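PDB 3CRY: gamma-glutamyl cyclotransferase from Homo sapiens, which catalyses the formation of 5-oxoproline from gamma-glutamyl dipeptides, may contribute to glutathione homeostasis, and can induce cytochrome c release from mitochondria. Local coordinates for residues Asp52-Gly66 / Met127-Tyr139. The protein carries 1 engineered substitution. Sequence-based numbering, arbitrary orientation.
Sequences DFGNSQGKTSQTWHG and MTNYESAPPSPQY. With ACT (acetate ion), chain C.
Tyr-139 turns the edge of its ring toward the face of Trp-64, an edge-to-face pair that forms the tight end of this contact; at the other end, strand 52-56 runs antiparallel to the short strand 130-132, the outermost in this chain of a three-stranded antiparallel sheet. CD1 of Tyr-139 sits 3.3 Å from CD2 of Trp-64, over the indole, with the planes at 56°, while CG2 of Thr-63 lies over the opposite indole face. On its other flank, Tyr-139 CE2 meets the edge of the Phe-53 ring, 3.7 Å from Phe-53 CE2, and Pro-135 lays CG over that ring's face in a CH-pi contact. Wedged this way, the Tyr-139 ring, from the inferred substrate site, hydrogen-bonds through its OH to an acetate, probably from the crystallisation liquor, that Ser-24 also binds; Ala-69 N is a further partner of the hydroxyl. Replacing Trp-64 with an alanine would probably leave the CD1 edge of Tyr-139 without its aromatic wall and let the phenol shift at the site. Ser-136 ties the same corner together: its OG donates to Trp-64 O and, as the N-cap of helix 137-149, accepts from Tyr-139 N.

The strand end is more open. Asn-55 and Glu-131 form the hydrogen-bonded pair, with Asn-55 N 2.8 Å from Glu-131 O, and their side chains share a water, which links Asn-55 ND2 to Glu-131 OE1. Gly-54 faces Ser-132 at a spot where a CB would run into Tyr-130 CD2. With CG set between its backbone N and carbonyl carbon (chi1 73°), the Tyr-130 ring lies alongside Gly-54 and reaches Asp-52. There the carboxylate is turned 68° from the ring, and Tyr-130 OH donates to the anti lone pair of Asp-52 OD2 at 2.6 Å.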
ATOM      1  N   ASP A  52       7.302   0.171 -12.099  1.00  6.75           N
ATOM      2  CA  ASP A  52       6.554   0.854 -13.152  1.00  6.44           C
ATOM      3  C   ASP A  52       6.794   2.357 -12.956  1.00  6.31           C
ATOM      4  O   ASP A  52       7.413   2.776 -11.958  1.00  6.35           O
ATOM      5  CB  ASP A  52       5.055   0.514 -13.076  1.00  6.03           C
ATOM      6  CG  ASP A  52       4.277   0.882 -14.338  1.00  9.15           C
ATOM      7  OD1 ASP A  52       4.869   1.197 -15.403  1.00 10.79           O
ATOM      8  OD2 ASP A  52       3.031   0.869 -14.243  1.00 10.21           O
ATOM      9  N   PHE A  53       6.357   3.153 -13.931  1.00  6.20           N
ATOM     10  CA  PHE A  53       6.422   4.622 -13.841  1.00  6.07           C
ATOM     11  C   PHE A  53       5.091   5.206 -14.244  1.00  6.20           C
ATOM     12  O   PHE A  53       4.457   4.722 -15.178  1.00  7.05           O
ATOM     13  CB  PHE A  53       7.558   5.209 -14.725  1.00  5.82           C
ATOM     14  CG  PHE A  53       8.931   4.736 -14.315  1.00  5.15           C
ATOM     15  CD1 PHE A  53       9.393   3.473 -14.709  1.00  5.31           C
ATOM     16  CD2 PHE A  53       9.729   5.507 -13.468  1.00  5.75           C
ATOM     17  CE1 PHE A  53      10.645   3.004 -14.294  1.00  6.77           C
ATOM     18  CE2 PHE A  53      11.004   5.061 -13.060  1.00  5.08           C
ATOM     19  CZ  PHE A  53      11.464   3.800 -13.472  1.00  6.21           C
ATOM     20  N   GLY A  54       4.667   6.248 -13.536  1.00  6.72           N
ATOM     21  CA  GLY A  54       3.401   6.866 -13.891  1.00  7.64           C
ATOM     22  C   GLY A  54       3.125   8.219 -13.302  1.00  7.67           C
ATOM     23  O   GLY A  54       3.936   8.784 -12.553  1.00  7.40           O
ATOM     24  N   ASN A  55       1.946   8.708 -13.654  1.00  7.70           N
ATOM     25  CA  ASN A  55       1.435   9.997 -13.222  1.00  8.78           C
ATOM     26  C   ASN A  55       0.373   9.732 -12.168  1.00  9.44           C
ATOM     27  O   ASN A  55      -0.745   9.297 -12.487  1.00  9.36           O
ATOM     28  CB  ASN A  55       0.842  10.732 -14.427  1.00  9.07           C
ATOM     29  CG  ASN A  55       1.898  11.085 -15.467  1.00 10.98           C
ATOM     30  OD1 ASN A  55       3.063  11.303 -15.127  1.00 11.19           O
ATOM     31  ND2 ASN A  55       1.500  11.113 -16.748  1.00 11.85           N
ATOM     32  N   SER A  56       0.732   9.962 -10.910  1.00  9.59           N
ATOM     33  CA  SER A  56      -0.186   9.638  -9.818  1.00  9.32           C
ATOM     34  C   SER A  56      -1.355  10.610  -9.857  1.00  9.98           C
ATOM     35  O   SER A  56      -1.165  11.812 -10.048  1.00  9.51           O
ATOM     36  CB  SER A  56       0.538   9.702  -8.463  1.00 10.02           C
ATOM     37  OG  SER A  56      -0.199   8.991  -7.476  1.00 10.80           O
ATOM     38  N   GLN A  57      -2.572  10.090  -9.692  1.00 10.31           N
ATOM     39  CA  GLN A  57      -3.782  10.930  -9.749  1.00 11.29           C
ATOM     40  C   GLN A  57      -3.873  11.673 -11.101  1.00 12.16           C
ATOM     41  O   GLN A  57      -4.484  12.746 -11.197  1.00 12.67           O
ATOM     42  CB  GLN A  57      -3.836  11.912  -8.562  1.00 11.21           C
ATOM     43  CG  GLN A  57      -3.780  11.266  -7.166  1.00 11.31           C
ATOM     44  CD  GLN A  57      -5.005  10.409  -6.871  1.00 11.01           C
ATOM     45  OE1 GLN A  57      -6.067  10.589  -7.486  1.00 13.02           O
ATOM     46  NE2 GLN A  57      -4.866   9.479  -5.938  1.00 11.76           N
ATOM     47  N   GLY A  58      -3.243  11.095 -12.127  1.00 12.10           N
ATOM     48  CA  GLY A  58      -3.230  11.674 -13.477  1.00 13.23           C
ATOM     49  C   GLY A  58      -2.359  12.923 -13.618  1.00 13.35           C
ATOM     50  O   GLY A  58      -2.403  13.615 -14.647  1.00 14.43           O
ATOM     51  N   LYS A  59      -1.556  13.226 -12.610  1.00 13.69           N
ATOM     52  CA  LYS A  59      -0.814  14.492 -12.604  1.00 13.66           C
ATOM     53  C   LYS A  59       0.628  14.236 -12.992  1.00 13.55           C
ATOM     54  O   LYS A  59       1.252  13.301 -12.488  1.00 13.51           O
ATOM     55  CB  LYS A  59      -0.856  15.158 -11.224  1.00 14.51           C
ATOM     56  CG  LYS A  59      -2.245  15.481 -10.706  1.00 15.47           C
ATOM     57  CD  LYS A  59      -2.137  16.187  -9.362  1.00 20.50           C
ATOM     58  CE  LYS A  59      -3.501  16.627  -8.889  1.00 24.42           C
ATOM     59  NZ  LYS A  59      -3.370  17.488  -7.675  1.00 27.03           N
ATOM     60  N   THR A  60       1.162  15.054 -13.890  1.00 12.95           N
ATOM     61  CA  THR A  60       2.582  14.951 -14.242  1.00 13.18           C
ATOM     62  C   THR A  60       3.450  15.720 -13.249  1.00 13.36           C
ATOM     63  O   THR A  60       3.264  16.927 -13.037  1.00 14.14           O
ATOM     64  CB  THR A  60       2.829  15.491 -15.657  1.00 13.14           C
ATOM     65  OG1 THR A  60       2.102  14.690 -16.583  1.00 11.92           O
ATOM     66  CG2 THR A  60       4.335  15.463 -16.020  1.00 13.66           C
ATOM     67  N   SER A  61       4.402  15.010 -12.654  1.00 13.67           N
ATOM     68  CA  SER A  61       5.321  15.609 -11.713  1.00 13.48           C
ATOM     69  C   SER A  61       5.963  16.850 -12.313  1.00 14.00           C
ATOM     70  O   SER A  61       6.554  16.797 -13.391  1.00 13.63           O
ATOM     71  CB  SER A  61       6.438  14.634 -11.347  1.00 13.36           C
ATOM     72  OG  SER A  61       7.437  15.342 -10.639  1.00 12.40           O
ATOM     73  N   GLN A  62       5.857  17.967 -11.609  1.00 14.70           N
ATOM     74  CA  GLN A  62       6.479  19.169 -12.132  1.00 15.49           C
ATOM     75  C   GLN A  62       7.941  19.300 -11.719  1.00 15.31           C
ATOM     76  O   GLN A  62       8.657  20.153 -12.237  1.00 16.26           O
ATOM     77  CB  GLN A  62       5.630  20.401 -11.815  1.00 16.48           C
ATOM     78  CG  GLN A  62       4.267  20.439 -12.527  1.00 19.72           C
ATOM     79  CD  GLN A  62       4.369  20.270 -14.043  1.00 23.81           C
ATOM     80  OE1 GLN A  62       4.782  21.192 -14.762  1.00 27.29           O
ATOM     81  NE2 GLN A  62       3.986  19.092 -14.536  1.00 23.95           N
ATOM     82  N   THR A  63       8.386  18.439 -10.804  1.00 14.40           N
ATOM     83  CA  THR A  63       9.800  18.325 -10.454  1.00 13.90           C
ATOM     84  C   THR A  63      10.544  17.564 -11.560  1.00 13.17           C
ATOM     85  O   THR A  63      11.621  17.967 -11.978  1.00 13.14           O
ATOM     86  CB  THR A  63       9.981  17.585  -9.115  1.00 14.09           C
ATOM     87  OG1 THR A  63       9.430  18.395  -8.074  1.00 16.52           O
ATOM     88  CG2 THR A  63      11.470  17.308  -8.804  1.00 13.44           C
ATOM     89  N   TRP A  64       9.941  16.471 -12.020  1.00 11.48           N
ATOM     90  CA  TRP A  64      10.624  15.538 -12.913  1.00 10.93           C
ATOM     91  C   TRP A  64      10.154  15.583 -14.381  1.00 10.78           C
ATOM     92  O   TRP A  64      10.867  15.127 -15.270  1.00 11.37           O
ATOM     93  CB  TRP A  64      10.487  14.121 -12.353  1.00 10.34           C
ATOM     94  CG  TRP A  64      11.202  13.956 -11.021  1.00 10.66           C
ATOM     95  CD1 TRP A  64      10.625  13.772  -9.783  1.00  9.63           C
ATOM     96  CD2 TRP A  64      12.617  13.956 -10.804  1.00 10.30           C
ATOM     97  NE1 TRP A  64      11.601  13.647  -8.818  1.00 10.32           N
ATOM     98  CE2 TRP A  64      12.832  13.753  -9.419  1.00 10.21           C
ATOM     99  CE3 TRP A  64      13.731  14.092 -11.651  1.00 11.62           C
ATOM    100  CZ2 TRP A  64      14.113  13.696  -8.864  1.00  9.20           C
ATOM    101  CZ3 TRP A  64      15.014  14.026 -11.101  1.00 10.55           C
ATOM    102  CH2 TRP A  64      15.196  13.830  -9.725  1.00  9.52           C
ATOM    103  N   HIS A  65       8.960  16.104 -14.628  1.00 10.34           N
ATOM    104  CA  HIS A  65       8.455  16.207 -16.004  1.00 10.37           C
ATOM    105  C   HIS A  65       8.322  14.853 -16.751  1.00  9.94           C
ATOM    106  O   HIS A  65       8.576  14.748 -17.962  1.00 10.70           O
ATOM    107  CB  HIS A  65       9.307  17.227 -16.801  1.00 11.16           C
ATOM    108  CG  HIS A  65       9.332  18.597 -16.186  1.00 13.37           C
ATOM    109  ND1 HIS A  65       8.239  19.433 -16.202  1.00 16.40           N
ATOM    110  CD2 HIS A  65      10.310  19.273 -15.533  1.00 16.85           C
ATOM    111  CE1 HIS A  65       8.539  20.564 -15.584  1.00 16.60           C
ATOM    112  NE2 HIS A  65       9.794  20.496 -15.179  1.00 16.66           N
ATOM    113  N   GLY A  66       7.917  13.824 -16.014  1.00  9.20           N
ATOM    114  CA  GLY A  66       7.673  12.495 -16.577  1.00  8.22           C
ATOM    115  C   GLY A  66       7.085  11.608 -15.496  1.00  7.60           C
ATOM    116  O   GLY A  66       6.882  12.064 -14.362  1.00  8.16           O
ATOM    117  N   MET A 127       2.151   3.908  -5.457  1.00  7.14           N
ATOM    118  CA  MET A 127       0.961   4.632  -5.940  1.00  8.47           C
ATOM    119  C   MET A 127      -0.241   3.684  -5.958  1.00  8.06           C
ATOM    120  O   MET A 127      -0.090   2.508  -6.308  1.00  9.14           O
ATOM    121  CB  MET A 127       1.197   5.122  -7.365  1.00  8.67           C
ATOM    122  CG  MET A 127       2.316   6.104  -7.499  1.00  9.61           C
ATOM    123  SD  MET A 127       2.535   6.512  -9.269  1.00 11.71           S
ATOM    124  CE  MET A 127       3.998   7.516  -9.119  1.00 11.52           C
ATOM    125  N   THR A 128      -1.423   4.190  -5.611  1.00  7.90           N
ATOM    126  CA  THR A 128      -2.642   3.375  -5.675  1.00  7.75           C
ATOM    127  C   THR A 128      -3.609   3.782  -6.785  1.00  7.99           C
ATOM    128  O   THR A 128      -4.563   3.040  -7.077  1.00  9.50           O
ATOM    129  CB  THR A 128      -3.430   3.398  -4.340  1.00  7.62           C
ATOM    130  OG1 THR A 128      -3.913   4.724  -4.087  1.00  7.01           O
ATOM    131  CG2 THR A 128      -2.551   2.962  -3.164  1.00  7.45           C
ATOM    132  N   ASN A 129      -3.364   4.947  -7.394  1.00  8.04           N
ATOM    133  CA  ASN A 129      -4.242   5.468  -8.419  1.00  8.45           C
ATOM    134  C   ASN A 129      -3.370   6.269  -9.369  1.00  8.93           C
ATOM    135  O   ASN A 129      -2.995   7.400  -9.072  1.00  9.14           O
ATOM    136  CB  ASN A 129      -5.332   6.362  -7.767  1.00  8.70           C
ATOM    137  CG  ASN A 129      -6.370   6.840  -8.762  1.00 11.40           C
ATOM    138  OD1 ASN A 129      -6.226   6.631  -9.977  1.00 12.91           O
ATOM    139  ND2 ASN A 129      -7.421   7.489  -8.269  1.00 10.98           N
ATOM    140  N   TYR A 130      -2.978   5.651 -10.481  1.00  8.61           N
ATOM    141  CA  TYR A 130      -2.079   6.354 -11.419  1.00  9.07           C
ATOM    142  C   TYR A 130      -2.263   5.924 -12.860  1.00  9.70           C
ATOM    143  O   TYR A 130      -2.862   4.889 -13.125  1.00  9.79           O
ATOM    144  CB  TYR A 130      -0.603   6.151 -11.011  1.00  9.65           C
ATOM    145  CG  TYR A 130      -0.030   4.751 -11.275  1.00 10.34           C
ATOM    146  CD1 TYR A 130      -0.252   3.683 -10.388  1.00 12.51           C
ATOM    147  CD2 TYR A 130       0.748   4.502 -12.408  1.00 10.46           C
ATOM    148  CE1 TYR A 130       0.291   2.393 -10.641  1.00  9.58           C
ATOM    149  CE2 TYR A 130       1.280   3.220 -12.674  1.00 10.18           C
ATOM    150  CZ  TYR A 130       1.045   2.172 -11.789  1.00 10.46           C
ATOM    151  OH  TYR A 130       1.593   0.924 -12.055  1.00 11.40           O
ATOM    152  N   GLU A 131      -1.715   6.726 -13.777  1.00 10.14           N
ATOM    153  CA  GLU A 131      -1.679   6.389 -15.214  1.00 12.73           C
ATOM    154  C   GLU A 131      -0.222   6.132 -15.617  1.00 11.36           C
ATOM    155  O   GLU A 131       0.636   6.981 -15.367  1.00 11.24           O
ATOM    156  CB  GLU A 131      -2.289   7.529 -16.043  1.00 13.06           C
ATOM    157  CG  GLU A 131      -3.825   7.683 -15.886  1.00 16.75           C
ATOM    158  CD  GLU A 131      -4.368   9.073 -16.279  1.00 18.26           C
ATOM    159  OE1 GLU A 131      -3.637   9.876 -16.913  1.00 24.93           O
ATOM    160  OE2 GLU A 131      -5.544   9.361 -15.954  1.00 24.57           O
ATOM    161  N   SER A 132       0.050   4.954 -16.198  1.00 11.35           N
ATOM    162  CA  SER A 132       1.405   4.580 -16.572  0.50 11.44           C
ATOM    163  C   SER A 132       1.961   5.585 -17.585  1.00 10.82           C
ATOM    164  O   SER A 132       1.253   6.005 -18.505  1.00 11.64           O
ATOM    165  CB  SER A 132       1.437   3.158 -17.125  0.50 11.50           C
ATOM    166  OG  SER A 132       2.748   2.634 -17.076  0.50 13.17           O
ATOM    167  N   ALA A 133       3.220   5.996 -17.391  1.00 10.49           N
ATOM    168  CA  ALA A 133       3.870   6.988 -18.267  1.00  9.35           C
ATOM    169  C   ALA A 133       5.380   6.925 -18.087  1.00  9.42           C
ATOM    170  O   ALA A 133       5.868   6.807 -16.951  1.00  7.38           O
ATOM    171  CB  ALA A 133       3.370   8.392 -17.995  1.00  9.06           C
ATOM    172  N   PRO A 134       6.128   7.025 -19.206  1.00  9.19           N
ATOM    173  CA  PRO A 134       7.587   6.914 -19.108  1.00  9.40           C
ATOM    174  C   PRO A 134       8.255   8.026 -18.292  1.00  8.05           C
ATOM    175  O   PRO A 134       7.783   9.178 -18.294  1.00  8.45           O
ATOM    176  CB  PRO A 134       8.074   6.958 -20.566  1.00  9.68           C
ATOM    177  CG  PRO A 134       6.870   6.951 -21.425  1.00 12.01           C
ATOM    178  CD  PRO A 134       5.646   7.214 -20.591  1.00  9.94           C
ATOM    179  N   PRO A 135       9.381   7.692 -17.626  1.00  7.70           N
ATOM    180  CA  PRO A 135      10.102   8.707 -16.862  1.00  7.11           C
ATOM    181  C   PRO A 135      10.843   9.675 -17.791  1.00  6.78           C
ATOM    182  O   PRO A 135      11.132   9.328 -18.952  1.00  6.67           O
ATOM    183  CB  PRO A 135      11.135   7.885 -16.067  1.00  6.82           C
ATOM    184  CG  PRO A 135      11.398   6.653 -16.961  1.00  6.03           C
ATOM    185  CD  PRO A 135      10.043   6.365 -17.582  1.00  7.74           C
ATOM    186  N   SER A 136      11.126  10.874 -17.289  1.00  6.10           N
ATOM    187  CA  SER A 136      12.014  11.803 -18.021  1.00  6.79           C
ATOM    188  C   SER A 136      13.460  11.271 -18.079  1.00  7.01           C
ATOM    189  O   SER A 136      13.876  10.469 -17.239  1.00  6.58           O
ATOM    190  CB  SER A 136      12.001  13.189 -17.367  1.00  6.84           C
ATOM    191  OG  SER A 136      12.614  13.106 -16.086  1.00  5.94           O
ATOM    192  N   PRO A 137      14.241  11.711 -19.085  1.00  7.17           N
ATOM    193  CA  PRO A 137      15.656  11.334 -19.066  1.00  6.68           C
ATOM    194  C   PRO A 137      16.374  11.693 -17.762  1.00  6.98           C
ATOM    195  O   PRO A 137      17.184  10.896 -17.265  1.00  7.49           O
ATOM    196  CB  PRO A 137      16.243  12.091 -20.279  1.00  7.92           C
ATOM    197  CG  PRO A 137      15.049  12.180 -21.246  1.00  6.41           C
ATOM    198  CD  PRO A 137      13.862  12.450 -20.310  1.00  7.43           C
ATOM    199  N   GLN A 138      16.076  12.860 -17.202  1.00  7.19           N
ATOM    200  CA  GLN A 138      16.709  13.298 -15.957  1.00  7.09           C
ATOM    201  C   GLN A 138      16.403  12.359 -14.782  1.00  7.18           C
ATOM    202  O   GLN A 138      17.312  11.954 -14.028  1.00  6.93           O
ATOM    203  CB  GLN A 138      16.327  14.749 -15.663  1.00  8.46           C
ATOM    204  CG  GLN A 138      16.768  15.735 -16.800  1.00 11.13           C
ATOM    205  CD  GLN A 138      15.705  15.902 -17.907  1.00 13.58           C
ATOM    206  OE1 GLN A 138      14.805  15.087 -18.035  1.00 16.30           O
ATOM    207  NE2 GLN A 138      15.801  16.997 -18.683  1.00 18.58           N
ATOM    208  N   TYR A 139      15.143  11.969 -14.664  1.00  6.16           N
ATOM    209  CA  TYR A 139      14.751  11.049 -13.590  1.00  6.40           C
ATOM    210  C   TYR A 139      15.391   9.676 -13.781  1.00  5.82           C
ATOM    211  O   TYR A 139      15.945   9.104 -12.830  1.00  6.21           O
ATOM    212  CB  TYR A 139      13.232  10.954 -13.551  1.00  6.64           C
ATOM    213  CG  TYR A 139      12.634  10.213 -12.384  1.00  6.05           C
ATOM    214  CD1 TYR A 139      12.763  10.696 -11.076  1.00  7.97           C
ATOM    215  CD2 TYR A 139      11.856   9.064 -12.610  1.00  6.75           C
ATOM    216  CE1 TYR A 139      12.155  10.034 -10.005  1.00  7.43           C
ATOM    217  CE2 TYR A 139      11.256   8.386 -11.553  1.00  6.96           C
ATOM    218  CZ  TYR A 139      11.407   8.892 -10.243  1.00  7.42           C
ATOM    219  OH  TYR A 139      10.811   8.241  -9.174  1.00  8.18           O
TER
HETATM  220  C   ACT C 189      10.705   8.997  -5.863  1.00 25.11           C
HETATM  221  O   ACT C 189      11.476   8.767  -6.830  1.00 23.42           O
HETATM  222  OXT ACT C 189      11.149   8.691  -4.720  1.00 25.85           O
HETATM  223  CH3 ACT C 189       9.329   9.597  -6.033  1.00 24.41           C
HETATM  224  O   HOH W   1       5.611   3.369 -17.510  1.00 24.05           O
HETATM  225  O   HOH W   2      -1.327  10.489 -17.473  1.00 26.06           O
HETATM  226  O   HOH W   3      -1.841   7.104  -6.018  1.00 11.64           O